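Local structure of MDM10 isoform 1 (Saccharomyces cerevisiae, 7BTX) at residues P3-V8 / D152-I157; T55-D60 / G69-L74; T251-T256 / P264-L269; S279-A284 / T291-Y296; T426-W431 / G443-F448. The protein helps tether the endoplasmic reticulum to mitochondria as part of the ERMES complex and acts in late assembly of the outer-membrane TOM translocase. One frame throughout, in Å; residues are numbered along the deposited sequence.

The N terminus opens interaction 1. It lays the start of helix 5-16 against strand 152-162 and closes a loop of 143 residues. Interaction 2, the hairpin of strands 55-62 and 68-76, is nested inside that loop. The two touch where V8 packs on L74. Interactions 3, 4 and 5 then follow in series, each a hairpin closing a short loop, and none crosses another. Interactions 3 and 4 are neighbours in one sheet, joined by a probable hydrogen bond from T268 N to T281 O. Interaction 5 lies near the C terminus, its centre about 19 Å from that of interaction 4. Strand 491-492, parallel to 44-48, brings the C terminus to the sheet of interactions 1 and 2.

Interaction 1: residues P3-V8 / D152-I157; sequences PYMDQV and DLEAMI
M5 makes most of this contact, reaching from the start of helix 5-16 to strand 152-162. Its CG stands anti to the backbone N (chi1 -156°). The chain then bends at chi3, which turns the methyl CE toward the strand. CE lies 3.6 Å from A155 O. It also meets the side chain of E154, tip to tip, with M5 CE 3.8 Å from E154 CD. Further back, the two methionines cross obliquely, and M5 CG is 3.8 Å from M156 SD. The sulfurs themselves, M5 SD and M156 SD, are 3.9 Å apart. M156 bends at its own chi3 (66°), which puts its CE 3.5 Å from M5 O. One turn on, V8 continues the contact. V8 and M156 slide past each other in opposite directions, and V8 CG1 touches M156 CE at 3.8 Å. The backbone bond from V8 N to Y4 O shapes this first turn. Strands 140-147 and 165-174 flank the site, with Y143 and K170 both against M5. This places the helix start on the inner face of the barrel wall, as in other porin-like mitochondrial barrels. No hydrogen bond joins the two segments. E154 OE2 instead bonds Y143 OH, which probably steadies the carboxylate beside the M5 methyl. The helix start is therefore held here by methyl, methylene and sulfur packing, with little directional preference.

Interaction 2: residues T55-D60 / G69-L74; sequences TFNSLD and GSLSYL
Residues T55-D60 and G69-L74 form an antiparallel strand pair within the hairpin of strands 55-62 and 68-76, in the barrel wall. The short axes approach to 4.5 Å and run at 168°. Two hydrogen-bonded pairs hold them. F56 and S72 exchange bonds both ways, with S72 N to F56 O the shorter at 2.8 Å. S58 and S70 do the same, and S58 N to S70 O is 3.0 Å. On the face of F56, S70 and S72, the F56 ring takes L74 at its edge, with F56 CE2 3.6 Å from L74 CB. L74 CG is anti to its backbone N (chi1 168°), which keeps it beside the F56 ring. L74 CD2 also reaches F56 CE2, at 3.7 Å. On this face S72 OG is hydrogen-bonded to R145 NE of strand 140-147. The other face carries T55, N57 and L71. There L71 CD1 lies between two neighbours, 3.6 Å from T55 CG2 and 3.3 Å from N57 OD1. N57 and L71 run side by side, pointing the same way. The chain of another protein packs on N57, L59 and L71. Antiparallel hairpins linked in this up-and-down meander build the wall of mitochondrial outer-membrane beta-barrels.

Interaction 3: residues T251-T256 / P264-L269; sequences TLRYYT and PLTLTL
Strands T251-T256 and P264-L269 run antiparallel, at 170° and 4.5 Å between short axes, but much of their bonding is weak. T256 N to L265 O is the sounder bond, at 3.1 Å. L252 N to L269 O, L267 N to Y254 O and L265 N to T256 O are all weak. Y255 and P264 carry the main side-chain contact. They lie side by side and point the same way, with Y255 CZ 3.5 Å from P264 CB. Y255 OH reaches on to P264 CG at 3.4 Å. The CG of Y255 stands anti to the backbone N (chi1 -164°), which starts the ring on this course. Nearer the root of the ring, Y255 CD2 is 3.7 Å from T266 OG1. An alanine in place of Y255 would probably leave P264 CB and CG, and the ring of H257, without their aromatic neighbour. T251 CG2 and T268 CG2 touch at 3.7 Å, and T251 OG1 is hydrogen-bonded to Y24 OH of a loop. On the face of L252 and Y254, L252 CB and L269 CB are 4.0 Å apart. There T256 OG1 sits 3.2 Å above one face of the Y254 ring, toward its rim. Between the strands, R253 CA makes a CA-H...O contact with L267 O. This hairpin of strands 245-258 and 263-269 thus leans on apolar and CA-H...O contacts as well as on its uneven bonds.

Interaction 4: residues S279-A284 / T291-Y296; sequences SSTYSA and TFCAKY
S279-A284 and T291-Y296 meet as the two arms of a beta hairpin, strands 280-284 and 292-297, in the barrel wall. The short axes run antiparallel at 168°. Backbone bonds come first. Y282 and A294 bond both ways, with A294 N to Y282 O at 2.9 Å. The end bonds are weak: Y296 N to S280 O, A284 N to F292 O and F292 N to A284 O. Aromatic contact is next. The side chains of Y282 and F292 cross at about a right angle and meet edge to edge, with Y282 CE1 4.2 Å from F292 CD2. Both leave the same face of the sheet with CG anti to the backbone N (chi1 176° and 177°), a start that lets the ring rims meet. Beyond this, Y282 OH makes a weak hydrogen bond to R263 NH1. The opposite face of the hairpin turns toward helix 30-33, where S31 touches T281 and K295. Here the aliphatic chain of K295 crosses T281, and K295 CG lies 3.6 Å from T281 OG1. K295 CD comes 4.0 Å from S279 OG. One step along, the methyl T281 CG2 rests 3.8 Å from C293 SG.

Interaction 5: residues T426-W431 / G443-F448; sequences TLKLLW and GTELVF
L427 and L446 bond through both backbone groups. L446 N to L427 O is 3.0 Å and L427 N to L446 O is 3.1 Å. L429 and T444 form a second such pair. L429 N to T444 O is the straighter bond, at 2.8 Å and 167°. T444 N also reaches L429 O, less straight at 135°. T444 OG1 gives a weak bond within its own strand, to E445 O. The outer sides of the strands bond to further backbone: K428 to S419, L430 to K417, G443 to G486 and V447 to F481. The arrangement is a beta hairpin of strands 426-434 and 439-447, near the C-terminal end of the barrel. K428 finds its partners outside the hairpin. K428 NZ is hydrogen-bonded to the carbonyl oxygens of F37 and L35, and makes a cation-pi contact with F37. E445 OE2 is 6.2 Å from K428 NZ, so no salt bridge forms. The two chains meet instead by their methylenes, side by side, with K428 CG 3.7 Å from E445 CG. E445 OE2 also lies 3.6 Å from T426 CG2, and K484 touches the E445 side chain. An alanine here would probably leave K428 CG and T426 CG2 less closely packed and the K428 ammonium without this opposite charge nearby. On the other face, L427 CB meets the rim of the F448 ring in its plane, 3.6 Å from F448 CE2. L427 CG is anti to its backbone N (chi1 171°), which keeps it on the F448 side. L429 and T444 touch there too, through L429 CD1 and T444 CG2.

Interaction 1: residues P3-V8 / D152-I157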
# COMPACT_ATOMS: atom_id res chain seq x y z
N PRO D 3 -5.97 19.10 17.53
CA PRO D 3 -6.05 19.53 16.12
C PRO D 3 -5.49 20.93 15.93
O PRO D 3 -5.25 21.62 16.92
CB PRO D 3 -7.54 19.48 15.82
CG PRO D 3 -8.07 18.46 16.77
CD PRO D 3 -7.27 18.63 18.02
N TYR D 4 -5.29 21.35 14.68
CA TYR D 4 -4.70 22.66 14.44
C TYR D 4 -5.76 23.75 14.41
O TYR D 4 -5.47 24.90 14.74
CB TYR D 4 -3.90 22.66 13.14
CG TYR D 4 -2.87 23.76 13.09
CD1 TYR D 4 -1.78 23.75 13.95
CD2 TYR D 4 -3.00 24.82 12.20
CE1 TYR D 4 -0.83 24.75 13.92
CE2 TYR D 4 -2.05 25.83 12.16
CZ TYR D 4 -0.97 25.79 13.02
OH TYR D 4 -0.02 26.79 12.99
N MET D 5 -6.98 23.41 14.01
CA MET D 5 -8.04 24.41 13.91
C MET D 5 -8.48 24.89 15.28
O MET D 5 -8.99 26.01 15.42
CB MET D 5 -9.22 23.84 13.13
CG MET D 5 -10.09 24.88 12.46
SD MET D 5 -11.80 24.35 12.27
CE MET D 5 -11.73 23.36 10.79
N ASP D 6 -8.30 24.06 16.31
CA ASP D 6 -8.73 24.44 17.65
C ASP D 6 -7.64 25.16 18.43
O ASP D 6 -7.92 25.70 19.50
CB ASP D 6 -9.18 23.20 18.43
CG ASP D 6 -10.15 22.35 17.64
OD1 ASP D 6 -11.15 22.89 17.13
OD2 ASP D 6 -9.91 21.13 17.54
N GLN D 7 -6.40 25.16 17.94
CA GLN D 7 -5.38 25.99 18.58
C GLN D 7 -5.15 27.28 17.83
O GLN D 7 -4.58 28.22 18.38
CB GLN D 7 -4.07 25.21 18.74
CG GLN D 7 -3.61 24.45 17.52
CD GLN D 7 -2.49 23.48 17.84
OE1 GLN D 7 -1.81 23.62 18.86
NE2 GLN D 7 -2.29 22.50 16.98
N VAL D 8 -5.57 27.35 16.56
CA VAL D 8 -5.77 28.64 15.91
C VAL D 8 -6.91 29.38 16.58
O VAL D 8 -6.82 30.59 16.84
CB VAL D 8 -6.02 28.44 14.40
CG1 VAL D 8 -6.45 29.73 13.75
CG2 VAL D 8 -4.79 27.93 13.71
N ASP D 152 -8.42 16.76 1.19
CA ASP D 152 -9.43 17.05 2.19
C ASP D 152 -9.28 18.48 2.68
O ASP D 152 -8.22 18.88 3.17
CB ASP D 152 -9.30 16.09 3.37
CG ASP D 152 -9.99 14.76 3.11
OD1 ASP D 152 -10.49 14.56 1.99
OD2 ASP D 152 -10.03 13.93 4.03
N LEU D 153 -10.35 19.25 2.56
CA LEU D 153 -10.34 20.67 2.85
C LEU D 153 -10.90 20.91 4.24
O LEU D 153 -11.67 20.11 4.77
CB LEU D 153 -11.14 21.45 1.81
CG LEU D 153 -10.57 21.88 0.46
CD1 LEU D 153 -9.39 22.80 0.65
CD2 LEU D 153 -10.19 20.72 -0.42
N GLU D 154 -10.51 22.03 4.84
CA GLU D 154 -11.13 22.51 6.06
C GLU D 154 -11.00 24.02 6.09
O GLU D 154 -10.09 24.58 5.47
CB GLU D 154 -10.50 21.85 7.29
CG GLU D 154 -9.33 22.58 7.90
CD GLU D 154 -8.75 21.83 9.08
OE1 GLU D 154 -9.15 20.67 9.30
OE2 GLU D 154 -7.89 22.40 9.78
N ALA D 155 -11.92 24.71 6.75
CA ALA D 155 -11.92 26.16 6.75
C ALA D 155 -12.53 26.66 8.05
O ALA D 155 -13.25 25.94 8.74
CB ALA D 155 -12.68 26.72 5.55
N MET D 156 -12.23 27.91 8.38
CA MET D 156 -12.76 28.55 9.57
C MET D 156 -12.71 30.06 9.44
O MET D 156 -11.65 30.63 9.20
CB MET D 156 -12.00 28.12 10.82
CG MET D 156 -12.55 28.71 12.09
SD MET D 156 -11.78 28.05 13.57
CE MET D 156 -10.12 28.66 13.38
N ILE D 157 -13.85 30.72 9.58
CA ILE D 157 -13.94 32.17 9.59
C ILE D 157 -14.48 32.58 10.94
O ILE D 157 -15.51 32.06 11.38
CB ILE D 157 -14.83 32.70 8.46
CG1 ILE D 157 -14.37 32.17 7.11
CG2 ILE D 157 -14.84 34.21 8.44
CD1 ILE D 157 -15.41 32.27 6.04

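Interaction 2: residues T55-D60 / G69-L74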
# COMPACT_ATOMS: atom_id res chain seq x y z
N THR D 55 1.01 31.58 5.14
CA THR D 55 0.88 30.21 4.66
C THR D 55 1.85 29.32 5.42
O THR D 55 3.00 29.69 5.62
CB THR D 55 1.13 30.15 3.15
OG1 THR D 55 0.13 30.91 2.47
CG2 THR D 55 1.07 28.77 2.63
N PHE D 56 1.37 28.15 5.85
CA PHE D 56 2.15 27.20 6.62
C PHE D 56 2.14 25.86 5.91
O PHE D 56 1.13 25.46 5.34
CB PHE D 56 1.60 27.01 8.04
CG PHE D 56 1.37 28.28 8.78
CD1 PHE D 56 2.35 28.80 9.61
CD2 PHE D 56 0.16 28.96 8.68
CE1 PHE D 56 2.14 29.98 10.29
CE2 PHE D 56 -0.04 30.14 9.35
CZ PHE D 56 0.94 30.64 10.16
N ASN D 57 3.27 25.16 5.97
CA ASN D 57 3.40 23.81 5.44
C ASN D 57 3.67 22.83 6.56
O ASN D 57 4.48 23.10 7.45
CB ASN D 57 4.51 23.73 4.41
CG ASN D 57 4.01 23.98 3.02
OD1 ASN D 57 3.08 23.33 2.57
ND2 ASN D 57 4.60 24.94 2.34
N SER D 58 2.99 21.69 6.50
CA SER D 58 3.21 20.58 7.41
C SER D 58 3.55 19.34 6.59
O SER D 58 3.23 19.26 5.41
CB SER D 58 1.97 20.33 8.27
OG SER D 58 2.15 19.20 9.10
N LEU D 59 4.21 18.40 7.24
CA LEU D 59 4.52 17.11 6.64
C LEU D 59 4.71 16.10 7.75
O LEU D 59 5.41 16.37 8.71
CB LEU D 59 5.78 17.17 5.78
CG LEU D 59 6.27 15.96 5.00
CD1 LEU D 59 6.84 16.46 3.77
CD2 LEU D 59 7.36 15.19 5.72
N ASP D 60 4.10 14.93 7.60
CA ASP D 60 4.30 13.86 8.55
C ASP D 60 4.37 12.53 7.84
O ASP D 60 3.76 12.32 6.79
CB ASP D 60 3.18 13.82 9.60
CG ASP D 60 1.81 13.95 8.99
OD1 ASP D 60 1.72 14.39 7.83
OD2 ASP D 60 0.81 13.60 9.66
N GLY D 69 0.92 15.53 4.19
CA GLY D 69 1.25 16.93 4.27
C GLY D 69 0.00 17.77 4.23
O GLY D 69 -1.11 17.27 4.04
N SER D 70 0.20 19.07 4.43
CA SER D 70 -0.91 20.01 4.47
C SER D 70 -0.40 21.41 4.14
O SER D 70 0.73 21.76 4.47
CB SER D 70 -1.59 20.00 5.83
OG SER D 70 -0.92 20.85 6.74
N LEU D 71 -1.26 22.19 3.49
CA LEU D 71 -1.00 23.60 3.21
C LEU D 71 -2.07 24.41 3.92
O LEU D 71 -3.25 24.32 3.56
CB LEU D 71 -1.02 23.89 1.72
CG LEU D 71 -0.59 25.26 1.20
CD1 LEU D 71 0.88 25.38 1.30
CD2 LEU D 71 -1.02 25.40 -0.23
N SER D 72 -1.66 25.20 4.89
CA SER D 72 -2.58 26.03 5.66
C SER D 72 -2.51 27.46 5.17
O SER D 72 -1.46 27.93 4.75
CB SER D 72 -2.26 25.97 7.15
OG SER D 72 -2.38 24.65 7.64
N TYR D 73 -3.64 28.15 5.23
CA TYR D 73 -3.69 29.59 5.03
C TYR D 73 -4.24 30.18 6.32
O TYR D 73 -5.17 29.62 6.89
CB TYR D 73 -4.57 29.97 3.84
CG TYR D 73 -4.72 31.46 3.65
CD1 TYR D 73 -3.71 32.21 3.09
CD2 TYR D 73 -5.88 32.11 4.05
CE1 TYR D 73 -3.84 33.56 2.92
CE2 TYR D 73 -6.02 33.47 3.89
CZ TYR D 73 -4.99 34.18 3.33
OH TYR D 73 -5.11 35.54 3.16
N LEU D 74 -3.66 31.28 6.79
CA LEU D 74 -4.12 31.91 8.02
C LEU D 74 -3.86 33.40 7.95
O LEU D 74 -2.71 33.84 7.96
CB LEU D 74 -3.44 31.29 9.24
CG LEU D 74 -3.60 32.02 10.57
CD1 LEU D 74 -5.02 31.92 11.07
CD2 LEU D 74 -2.66 31.45 11.59

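Interaction 3: residues T251-T256 / P264-L269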
# COMPACT_ATOMS: atom_id res chain seq x y z
N THR D 251 -24.41 20.76 33.54
CA THR D 251 -23.14 20.61 34.22
C THR D 251 -23.03 21.69 35.30
O THR D 251 -23.62 22.76 35.20
CB THR D 251 -22.01 20.66 33.19
OG1 THR D 251 -22.39 19.90 32.04
CG2 THR D 251 -20.74 20.06 33.74
N LEU D 252 -22.29 21.39 36.37
CA LEU D 252 -22.32 22.20 37.58
C LEU D 252 -20.92 22.43 38.16
O LEU D 252 -20.68 22.08 39.32
CB LEU D 252 -23.24 21.54 38.61
CG LEU D 252 -23.85 22.32 39.78
CD1 LEU D 252 -24.32 23.68 39.34
CD2 LEU D 252 -24.99 21.54 40.39
N ARG D 253 -19.98 22.94 37.37
CA ARG D 253 -18.61 23.11 37.86
C ARG D 253 -18.55 24.14 38.99
O ARG D 253 -19.43 24.99 39.13
CB ARG D 253 -17.65 23.53 36.75
CG ARG D 253 -17.84 24.93 36.25
CD ARG D 253 -16.82 25.31 35.19
NE ARG D 253 -15.47 25.41 35.74
CZ ARG D 253 -14.98 26.51 36.30
NH1 ARG D 253 -15.72 27.60 36.39
NH2 ARG D 253 -13.74 26.51 36.77
N TYR D 254 -17.51 24.04 39.81
CA TYR D 254 -17.39 24.85 41.02
C TYR D 254 -15.91 25.03 41.34
O TYR D 254 -15.29 24.16 41.95
CB TYR D 254 -18.14 24.18 42.17
CG TYR D 254 -17.91 24.79 43.53
CD1 TYR D 254 -18.24 26.11 43.79
CD2 TYR D 254 -17.39 24.03 44.57
CE1 TYR D 254 -18.04 26.66 45.04
CE2 TYR D 254 -17.20 24.57 45.82
CZ TYR D 254 -17.52 25.89 46.05
OH TYR D 254 -17.32 26.44 47.29
N TYR D 255 -15.36 26.17 40.95
CA TYR D 255 -13.95 26.48 41.13
C TYR D 255 -13.74 27.04 42.53
O TYR D 255 -14.52 27.89 42.98
CB TYR D 255 -13.51 27.48 40.06
CG TYR D 255 -12.02 27.62 39.87
CD1 TYR D 255 -11.31 28.61 40.53
CD2 TYR D 255 -11.33 26.78 39.01
CE1 TYR D 255 -9.95 28.75 40.35
CE2 TYR D 255 -9.97 26.91 38.83
CZ TYR D 255 -9.29 27.90 39.50
OH TYR D 255 -7.93 28.04 39.32
N THR D 256 -12.71 26.57 43.22
CA THR D 256 -12.52 26.93 44.62
C THR D 256 -11.03 27.22 44.81
O THR D 256 -10.29 27.27 43.82
CB THR D 256 -13.02 25.78 45.52
OG1 THR D 256 -14.22 25.24 44.97
CG2 THR D 256 -13.43 26.27 46.92
N PRO D 264 -6.09 25.26 43.52
CA PRO D 264 -7.55 25.37 43.41
C PRO D 264 -8.21 24.00 43.45
O PRO D 264 -7.53 22.98 43.63
CB PRO D 264 -7.74 26.04 42.05
CG PRO D 264 -6.54 25.66 41.28
CD PRO D 264 -5.42 25.63 42.27
N LEU D 265 -9.53 23.96 43.30
CA LEU D 265 -10.27 22.71 43.19
C LEU D 265 -11.34 22.88 42.13
O LEU D 265 -11.75 24.01 41.84
CB LEU D 265 -10.91 22.34 44.53
CG LEU D 265 -10.05 21.80 45.68
CD1 LEU D 265 -9.51 22.93 46.53
CD2 LEU D 265 -10.88 20.87 46.53
N THR D 266 -11.79 21.79 41.53
CA THR D 266 -12.85 21.89 40.53
C THR D 266 -13.77 20.68 40.62
O THR D 266 -13.49 19.64 40.04
CB THR D 266 -12.27 22.01 39.12
OG1 THR D 266 -11.31 23.07 39.07
CG2 THR D 266 -13.37 22.31 38.12
N LEU D 267 -14.87 20.82 41.35
CA LEU D 267 -15.86 19.75 41.40
C LEU D 267 -16.90 19.98 40.32
O LEU D 267 -17.41 21.09 40.15
CB LEU D 267 -16.52 19.70 42.77
CG LEU D 267 -15.74 19.09 43.94
CD1 LEU D 267 -14.82 20.10 44.61
CD2 LEU D 267 -16.69 18.48 44.95
N THR D 268 -17.23 18.92 39.57
CA THR D 268 -17.99 19.07 38.34
C THR D 268 -19.07 17.98 38.22
O THR D 268 -18.84 16.89 37.72
CB THR D 268 -17.06 19.03 37.12
OG1 THR D 268 -15.96 19.93 37.34
CG2 THR D 268 -17.79 19.46 35.88
N LEU D 269 -20.27 18.30 38.68
CA LEU D 269 -21.41 17.40 38.53
C LEU D 269 -22.03 17.52 37.15
O LEU D 269 -22.61 18.56 36.82
CB LEU D 269 -22.48 17.70 39.58
CG LEU D 269 -22.47 17.09 40.99
CD1 LEU D 269 -22.58 15.57 40.90
CD2 LEU D 269 -21.25 17.52 41.81

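Interaction 4: residues S279-A284 / T291-Y296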
# COMPACT_ATOMS: atom_id res chain seq x y z
N SER D 279 -22.24 11.97 35.49
CA SER D 279 -20.81 12.00 35.70
C SER D 279 -20.49 12.88 36.91
O SER D 279 -21.33 13.63 37.39
CB SER D 279 -20.07 12.53 34.48
OG SER D 279 -18.75 12.90 34.83
N SER D 280 -19.26 12.76 37.38
CA SER D 280 -18.80 13.54 38.52
C SER D 280 -17.29 13.59 38.48
O SER D 280 -16.65 12.56 38.23
CB SER D 280 -19.28 12.95 39.83
OG SER D 280 -18.79 13.68 40.93
N THR D 281 -16.70 14.75 38.73
CA THR D 281 -15.27 14.94 38.54
C THR D 281 -14.71 15.78 39.67
O THR D 281 -15.18 16.89 39.91
CB THR D 281 -14.99 15.62 37.20
OG1 THR D 281 -15.26 14.70 36.13
CG2 THR D 281 -13.55 16.07 37.11
N TYR D 282 -13.71 15.25 40.35
CA TYR D 282 -12.89 16.03 41.26
C TYR D 282 -11.57 16.34 40.56
O TYR D 282 -11.07 15.52 39.79
CB TYR D 282 -12.64 15.25 42.56
CG TYR D 282 -11.71 15.92 43.53
CD1 TYR D 282 -10.38 15.54 43.63
CD2 TYR D 282 -12.17 16.92 44.37
CE1 TYR D 282 -9.53 16.14 44.53
CE2 TYR D 282 -11.33 17.53 45.27
CZ TYR D 282 -10.02 17.14 45.35
OH TYR D 282 -9.18 17.75 46.25
N SER D 283 -11.03 17.53 40.80
CA SER D 283 -9.83 17.96 40.09
C SER D 283 -9.04 18.92 40.96
O SER D 283 -9.34 20.12 41.00
CB SER D 283 -10.19 18.63 38.77
OG SER D 283 -9.03 19.14 38.15
N ALA D 284 -8.01 18.42 41.62
CA ALA D 284 -7.20 19.24 42.50
C ALA D 284 -5.94 19.70 41.78
O ALA D 284 -5.77 19.47 40.58
CB ALA D 284 -6.87 18.47 43.78
N THR D 291 -0.61 17.93 39.28
CA THR D 291 -2.05 18.12 39.22
C THR D 291 -2.70 16.74 39.45
O THR D 291 -1.98 15.73 39.51
CB THR D 291 -2.40 18.77 37.88
OG1 THR D 291 -1.46 19.82 37.62
CG2 THR D 291 -3.76 19.45 37.90
N PHE D 292 -4.03 16.70 39.61
CA PHE D 292 -4.73 15.45 39.90
C PHE D 292 -6.19 15.55 39.46
O PHE D 292 -6.77 16.63 39.49
CB PHE D 292 -4.62 15.13 41.39
CG PHE D 292 -5.38 13.91 41.80
CD1 PHE D 292 -4.97 12.66 41.38
CD2 PHE D 292 -6.50 14.01 42.60
CE1 PHE D 292 -5.67 11.53 41.75
CE2 PHE D 292 -7.20 12.88 42.98
CZ PHE D 292 -6.79 11.64 42.56
N CYS D 293 -6.79 14.43 39.05
CA CYS D 293 -8.19 14.42 38.61
C CYS D 293 -8.76 13.03 38.84
O CYS D 293 -8.28 12.05 38.28
CB CYS D 293 -8.31 14.81 37.15
SG CYS D 293 -9.99 14.79 36.50
N ALA D 294 -9.81 12.95 39.66
CA ALA D 294 -10.46 11.68 39.97
C ALA D 294 -11.93 11.73 39.56
O ALA D 294 -12.81 12.11 40.32
CB ALA D 294 -10.30 11.36 41.45
N LYS D 295 -12.19 11.31 38.33
CA LYS D 295 -13.56 11.28 37.84
C LYS D 295 -14.26 10.01 38.29
O LYS D 295 -13.79 8.90 38.01
CB LYS D 295 -13.60 11.38 36.33
CG LYS D 295 -14.96 11.09 35.74
CD LYS D 295 -15.06 11.55 34.30
CE LYS D 295 -14.49 10.52 33.37
NZ LYS D 295 -14.67 10.92 31.94
N TYR D 296 -15.40 10.15 38.97
CA TYR D 296 -16.27 9.03 39.28
C TYR D 296 -17.48 9.11 38.37
O TYR D 296 -18.31 10.02 38.50
CB TYR D 296 -16.71 9.04 40.74
CG TYR D 296 -17.78 8.02 41.03
CD1 TYR D 296 -17.51 6.66 40.94
CD2 TYR D 296 -19.07 8.41 41.36
CE1 TYR D 296 -18.49 5.72 41.18
CE2 TYR D 296 -20.06 7.48 41.61
CZ TYR D 296 -19.76 6.14 41.52
OH TYR D 296 -20.73 5.20 41.77

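Interaction 5: residues T426-W431 / G443-F448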
# COMPACT_ATOMS: atom_id res chain seq x y z
N THR D 426 -7.07 -0.13 32.44
CA THR D 426 -5.92 0.29 31.67
C THR D 426 -5.05 1.22 32.50
O THR D 426 -5.40 1.62 33.61
CB THR D 426 -6.33 0.99 30.37
OG1 THR D 426 -7.16 2.11 30.68
CG2 THR D 426 -7.09 0.03 29.47
N LEU D 427 -3.89 1.56 31.94
CA LEU D 427 -2.99 2.53 32.56
C LEU D 427 -2.21 3.17 31.42
O LEU D 427 -1.27 2.58 30.89
CB LEU D 427 -2.07 1.87 33.57
CG LEU D 427 -0.92 2.69 34.15
CD1 LEU D 427 -1.44 3.91 34.86
CD2 LEU D 427 -0.08 1.86 35.08
N LYS D 428 -2.63 4.37 31.02
CA LYS D 428 -1.91 5.10 29.99
C LYS D 428 -0.82 5.94 30.62
O LYS D 428 -1.03 6.62 31.62
CB LYS D 428 -2.87 6.00 29.22
CG LYS D 428 -3.92 5.25 28.44
CD LYS D 428 -5.23 6.00 28.41
CE LYS D 428 -5.11 7.30 27.65
NZ LYS D 428 -6.40 8.02 27.60
N LEU D 429 0.37 5.88 30.03
CA LEU D 429 1.47 6.75 30.41
C LEU D 429 1.89 7.55 29.20
O LEU D 429 1.78 7.08 28.07
CB LEU D 429 2.67 5.95 30.94
CG LEU D 429 2.47 5.08 32.18
CD1 LEU D 429 2.26 3.63 31.79
CD2 LEU D 429 3.67 5.22 33.09
N LEU D 430 2.37 8.77 29.43
CA LEU D 430 2.76 9.63 28.33
C LEU D 430 3.80 10.62 28.82
O LEU D 430 3.58 11.31 29.81
CB LEU D 430 1.56 10.38 27.76
CG LEU D 430 1.81 11.25 26.52
CD1 LEU D 430 1.94 10.40 25.28
CD2 LEU D 430 0.72 12.26 26.35
N TRP D 431 4.93 10.68 28.13
CA TRP D 431 5.93 11.71 28.36
C TRP D 431 5.95 12.64 27.16
O TRP D 431 5.77 12.20 26.02
CB TRP D 431 7.31 11.10 28.58
CG TRP D 431 8.37 12.11 28.75
CD1 TRP D 431 8.58 12.90 29.83
CD2 TRP D 431 9.38 12.46 27.80
NE1 TRP D 431 9.65 13.72 29.62
CE2 TRP D 431 10.16 13.47 28.37
CE3 TRP D 431 9.69 12.02 26.51
CZ2 TRP D 431 11.24 14.05 27.71
CZ3 TRP D 431 10.75 12.59 25.86
CH2 TRP D 431 11.51 13.59 26.46
N GLY D 443 4.91 7.46 24.65
CA GLY D 443 3.78 7.06 25.45
C GLY D 443 3.33 5.63 25.26
O GLY D 443 3.34 5.12 24.14
N THR D 444 2.92 4.97 26.34
CA THR D 444 2.48 3.58 26.29
C THR D 444 1.15 3.43 27.02
O THR D 444 0.70 4.32 27.73
CB THR D 444 3.52 2.64 26.90
OG1 THR D 444 3.08 1.29 26.74
CG2 THR D 444 3.69 2.93 28.37
N GLU D 445 0.54 2.26 26.82
CA GLU D 445 -0.68 1.88 27.50
C GLU D 445 -0.52 0.45 28.00
O GLU D 445 0.09 -0.38 27.31
CB GLU D 445 -1.89 1.99 26.58
CG GLU D 445 -3.22 1.79 27.27
CD GLU D 445 -4.39 1.88 26.33
OE1 GLU D 445 -4.17 1.90 25.10
OE2 GLU D 445 -5.54 1.93 26.81
N LEU D 446 -1.02 0.16 29.19
CA LEU D 446 -0.97 -1.18 29.73
C LEU D 446 -2.39 -1.68 29.96
O LEU D 446 -3.32 -0.89 30.07
CB LEU D 446 -0.16 -1.22 31.03
CG LEU D 446 1.17 -0.48 31.01
CD1 LEU D 446 1.85 -0.54 32.35
CD2 LEU D 446 2.08 -1.05 29.95
N VAL D 447 -2.55 -2.99 30.00
CA VAL D 447 -3.83 -3.62 30.31
C VAL D 447 -3.57 -4.67 31.39
O VAL D 447 -2.76 -5.58 31.18
CB VAL D 447 -4.49 -4.26 29.08
CG1 VAL D 447 -5.68 -5.08 29.49
CG2 VAL D 447 -4.92 -3.19 28.09
N PHE D 448 -4.25 -4.55 32.52
CA PHE D 448 -3.84 -5.22 33.74
C PHE D 448 -4.53 -6.55 33.99
O PHE D 448 -4.35 -7.12 35.07
CB PHE D 448 -4.06 -4.29 34.94
CG PHE D 448 -2.87 -3.46 35.28
CD1 PHE D 448 -1.90 -3.93 36.15
CD2 PHE D 448 -2.70 -2.21 34.71
CE1 PHE D 448 -0.80 -3.16 36.46
CE2 PHE D 448 -1.60 -1.44 35.01
CZ PHE D 448 -0.64 -1.92 35.89